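Fiber protein (Duck adenovirus 1, PDB 6ITX) forms, through its C-terminal fibre head domain, the part of the avian adenovirus capsid that probably binds the host-cell receptor during viral attachment. Local coordinates at residues G162-A170 / N176-V184. Residues are numbered along the deposited sequence; the frame is centred on the assembly and turned at random.
Sequences GLVLCPFSA and NLSGWPAPV
Ser-178 and Trp-180 each bond to the backbone of Val-164, one to its amide and one to its carbonyl. The amide bond is nearly straight: Val-164 N lies 2.8 Å from Ser-178 OG, with 173° at the hydrogen. The carbonyl bond is weak, since Trp-180 NE1 comes within 2.9 Å of Val-164 O but with an N-H...O angle of only 121°; the oxygen sits at the indole edge, near the ring plane. Leu-165 starts out directed away from the loop, yet its CD2 returns obliquely to the indole, 3.9 Å from Trp-180 CE2. Val-164 CG2 also meets Leu-177 CD2 at 4.1 Å.

Asn-176 both touches the segment 162-170 and braces the tryptophan. Directly across the contact, Ser-169 packs its CB 3.4 Å from Asn-176 ND2. With CG anti to the backbone N (chi1 -156°), the Asn-176 amide reaches along its own loop to both polar backbone atoms of Trp-180. Trp-180 N donates to Asn-176 OD1 at 3.1 Å, from above the carbonyl plane, while Asn-176 ND2 gives a 2.8 Å bond to Trp-180 O. Two bonds thus fix the amide's rotation and, by holding the Trp-180 backbone, probably help to place the indole. Type I turns at Cys-166 to Ser-169 and Asn-176 to Gly-179 shape the two sides.

The contact folds the connection following strand 160-165 back over that strand's end, within the beta-rich fibre head. Ser-178 OG also bonds to Phe-111 O, and Trp-180 packs on Met-99 and Val-126, tying the loop to strands 110-114, 95-100 and 118-131, while strand 160-165 pairs antiparallel with strand 262-271.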
loop_
_atom_site.group_PDB
_atom_site.type_symbol
_atom_site.label_atom_id
_atom_site.label_comp_id
_atom_site.label_asym_id
_atom_site.label_seq_id
_atom_site.Cartn_x
_atom_site.Cartn_y
_atom_site.Cartn_z
ATOM N N GLY A 162 6.574 17.645 8.763
ATOM C CA GLY A 162 6.834 16.424 9.515
ATOM C C GLY A 162 5.968 16.369 10.763
ATOM O O GLY A 162 5.753 17.385 11.428
ATOM N N LEU A 163 5.482 15.178 11.073
ATOM C CA LEU A 163 4.633 14.943 12.229
ATOM C C LEU A 163 5.163 13.734 12.967
ATOM O O LEU A 163 5.821 12.872 12.389
ATOM C CB LEU A 163 3.185 14.651 11.838
ATOM C CG LEU A 163 2.465 15.736 11.058
ATOM C CD1 LEU A 163 1.277 15.109 10.380
ATOM C CD2 LEU A 163 2.034 16.855 12.007
ATOM N N VAL A 164 4.851 13.648 14.243
ATOM C CA VAL A 164 5.156 12.450 14.998
ATOM C C VAL A 164 3.853 11.903 15.533
ATOM O O VAL A 164 2.984 12.665 15.974
ATOM C CB VAL A 164 6.167 12.718 16.134
ATOM C CG1 VAL A 164 6.503 11.437 16.872
ATOM C CG2 VAL A 164 7.445 13.373 15.567
ATOM N N LEU A 165 3.703 10.587 15.443
ATOM C CA LEU A 165 2.624 9.860 16.092
ATOM C C LEU A 165 3.211 9.198 17.318
ATOM O O LEU A 165 4.158 8.422 17.199
ATOM C CB LEU A 165 2.023 8.790 15.180
ATOM C CG LEU A 165 1.563 9.194 13.791
ATOM C CD1 LEU A 165 0.554 8.163 13.304
ATOM C CD2 LEU A 165 0.986 10.625 13.775
ATOM N N CYS A 166 2.642 9.479 18.485
ATOM C CA CYS A 166 3.085 8.874 19.738
ATOM C C CYS A 166 1.906 8.168 20.390
ATOM O O CYS A 166 1.288 8.700 21.323
ATOM C CB CYS A 166 3.686 9.913 20.680
ATOM S SG CYS A 166 4.585 9.137 22.026
ATOM N N PRO A 167 1.569 6.967 19.931
ATOM C CA PRO A 167 0.451 6.233 20.554
ATOM C C PRO A 167 0.671 5.923 22.026
ATOM O O PRO A 167 -0.298 5.619 22.732
ATOM C CB PRO A 167 0.352 4.947 19.714
ATOM C CG PRO A 167 1.627 4.855 18.962
ATOM C CD PRO A 167 2.181 6.238 18.810
ATOM N N PHE A 168 1.911 5.999 22.512
ATOM C CA PHE A 168 2.243 5.770 23.914
ATOM C C PHE A 168 2.584 7.078 24.629
ATOM O O PHE A 168 3.366 7.092 25.584
ATOM C CB PHE A 168 3.398 4.774 24.029
ATOM C CG PHE A 168 4.619 5.189 23.261
ATOM C CD1 PHE A 168 5.587 5.996 23.852
ATOM C CD2 PHE A 168 4.791 4.799 21.939
ATOM C CE1 PHE A 168 6.701 6.392 23.148
ATOM C CE2 PHE A 168 5.908 5.190 21.227
ATOM C CZ PHE A 168 6.865 5.986 21.834
ATOM N N SER A 169 2.011 8.191 24.166
ATOM C CA SER A 169 2.279 9.488 24.777
ATOM C C SER A 169 1.836 9.573 26.235
ATOM O O SER A 169 2.254 10.506 26.931
ATOM C CB SER A 169 1.591 10.598 23.988
ATOM O OG SER A 169 0.175 10.485 24.062
ATOM N N ALA A 170 0.993 8.652 26.719
ATOM C CA ALA A 170 0.564 8.743 28.113
ATOM C C ALA A 170 1.694 8.329 29.053
ATOM O O ALA A 170 1.914 8.968 30.094
ATOM C CB ALA A 170 -0.688 7.896 28.344
ATOM N N ASN A 176 5.610 13.015 22.452
ATOM C CA ASN A 176 4.454 13.534 21.736
ATOM C C ASN A 176 4.787 14.884 21.119
ATOM O O ASN A 176 4.131 15.891 21.420
ATOM C CB ASN A 176 3.253 13.642 22.669
ATOM C CG ASN A 176 1.946 13.597 21.928
ATOM O OD1 ASN A 176 1.931 13.516 20.707
ATOM N ND2 ASN A 176 0.837 13.619 22.660
ATOM N N LEU A 177 5.804 14.907 20.248
ATOM C CA LEU A 177 6.279 16.164 19.677
ATOM C C LEU A 177 5.198 16.913 18.915
ATOM O O LEU A 177 5.253 18.142 18.831
ATOM C CB LEU A 177 7.463 15.918 18.750
ATOM C CG LEU A 177 8.865 15.863 19.355
ATOM C CD1 LEU A 177 8.870 15.225 20.728
ATOM C CD2 LEU A 177 9.775 15.112 18.403
ATOM N N SER A 178 4.224 16.215 18.336
ATOM C CA SER A 178 3.194 16.915 17.577
ATOM C C SER A 178 2.009 17.310 18.439
ATOM O O SER A 178 1.122 18.021 17.959
ATOM C CB SER A 178 2.721 16.061 16.396
ATOM O OG SER A 178 3.764 15.896 15.440
ATOM N N GLY A 179 1.984 16.867 19.690
ATOM C CA GLY A 179 0.939 17.228 20.629
ATOM C C GLY A 179 -0.406 16.592 20.374
ATOM O O GLY A 179 -1.429 17.249 20.552
ATOM N N TRP A 180 -0.439 15.336 19.946
ATOM C CA TRP A 180 -1.727 14.688 19.744
ATOM C C TRP A 180 -2.398 14.510 21.098
ATOM O O TRP A 180 -1.726 14.492 22.127
ATOM C CB TRP A 180 -1.576 13.331 19.050
ATOM C CG TRP A 180 -1.125 13.410 17.599
ATOM C CD1 TRP A 180 0.154 13.419 17.155
ATOM C CD2 TRP A 180 -1.957 13.484 16.422
ATOM N NE1 TRP A 180 0.189 13.497 15.777
ATOM C CE2 TRP A 180 -1.096 13.539 15.305
ATOM C CE3 TRP A 180 -3.345 13.515 16.207
ATOM C CZ2 TRP A 180 -1.572 13.614 13.988
ATOM C CZ3 TRP A 180 -3.822 13.603 14.898
ATOM C CH2 TRP A 180 -2.933 13.653 13.807
ATOM N N PRO A 181 -3.724 14.447 21.136
ATOM C CA PRO A 181 -4.399 14.049 22.379
ATOM C C PRO A 181 -4.045 12.613 22.728
ATOM O O PRO A 181 -3.364 11.907 21.978
ATOM C CB PRO A 181 -5.889 14.199 22.051
ATOM C CG PRO A 181 -5.922 15.197 20.933
ATOM C CD PRO A 181 -4.682 14.900 20.110
ATOM N N ALA A 182 -4.496 12.181 23.899
ATOM C CA ALA A 182 -4.373 10.778 24.249
ATOM C C ALA A 182 -5.019 9.934 23.152
ATOM O O ALA A 182 -5.951 10.378 22.482
ATOM C CB ALA A 182 -5.050 10.499 25.588
ATOM N N PRO A 183 -4.537 8.723 22.922
ATOM C CA PRO A 183 -5.288 7.829 22.043
ATOM C C PRO A 183 -6.621 7.488 22.693
ATOM O O PRO A 183 -6.845 7.729 23.882
ATOM C CB PRO A 183 -4.382 6.595 21.900
ATOM C CG PRO A 183 -3.081 6.956 22.545
ATOM C CD PRO A 183 -3.371 8.060 23.524
ATOM N N VAL A 184 -7.528 6.954 21.885
ATOM C CA VAL A 184 -8.829 6.488 22.343
ATOM C C VAL A 184 -8.889 5.034 21.924
ATOM O O VAL A 184 -8.872 4.729 20.725
ATOM C CB VAL A 184 -9.998 7.286 21.739
ATOM C CG1 VAL A 184 -11.303 6.552 21.953
ATOM C CG2 VAL A 184 -10.063 8.697 22.309
#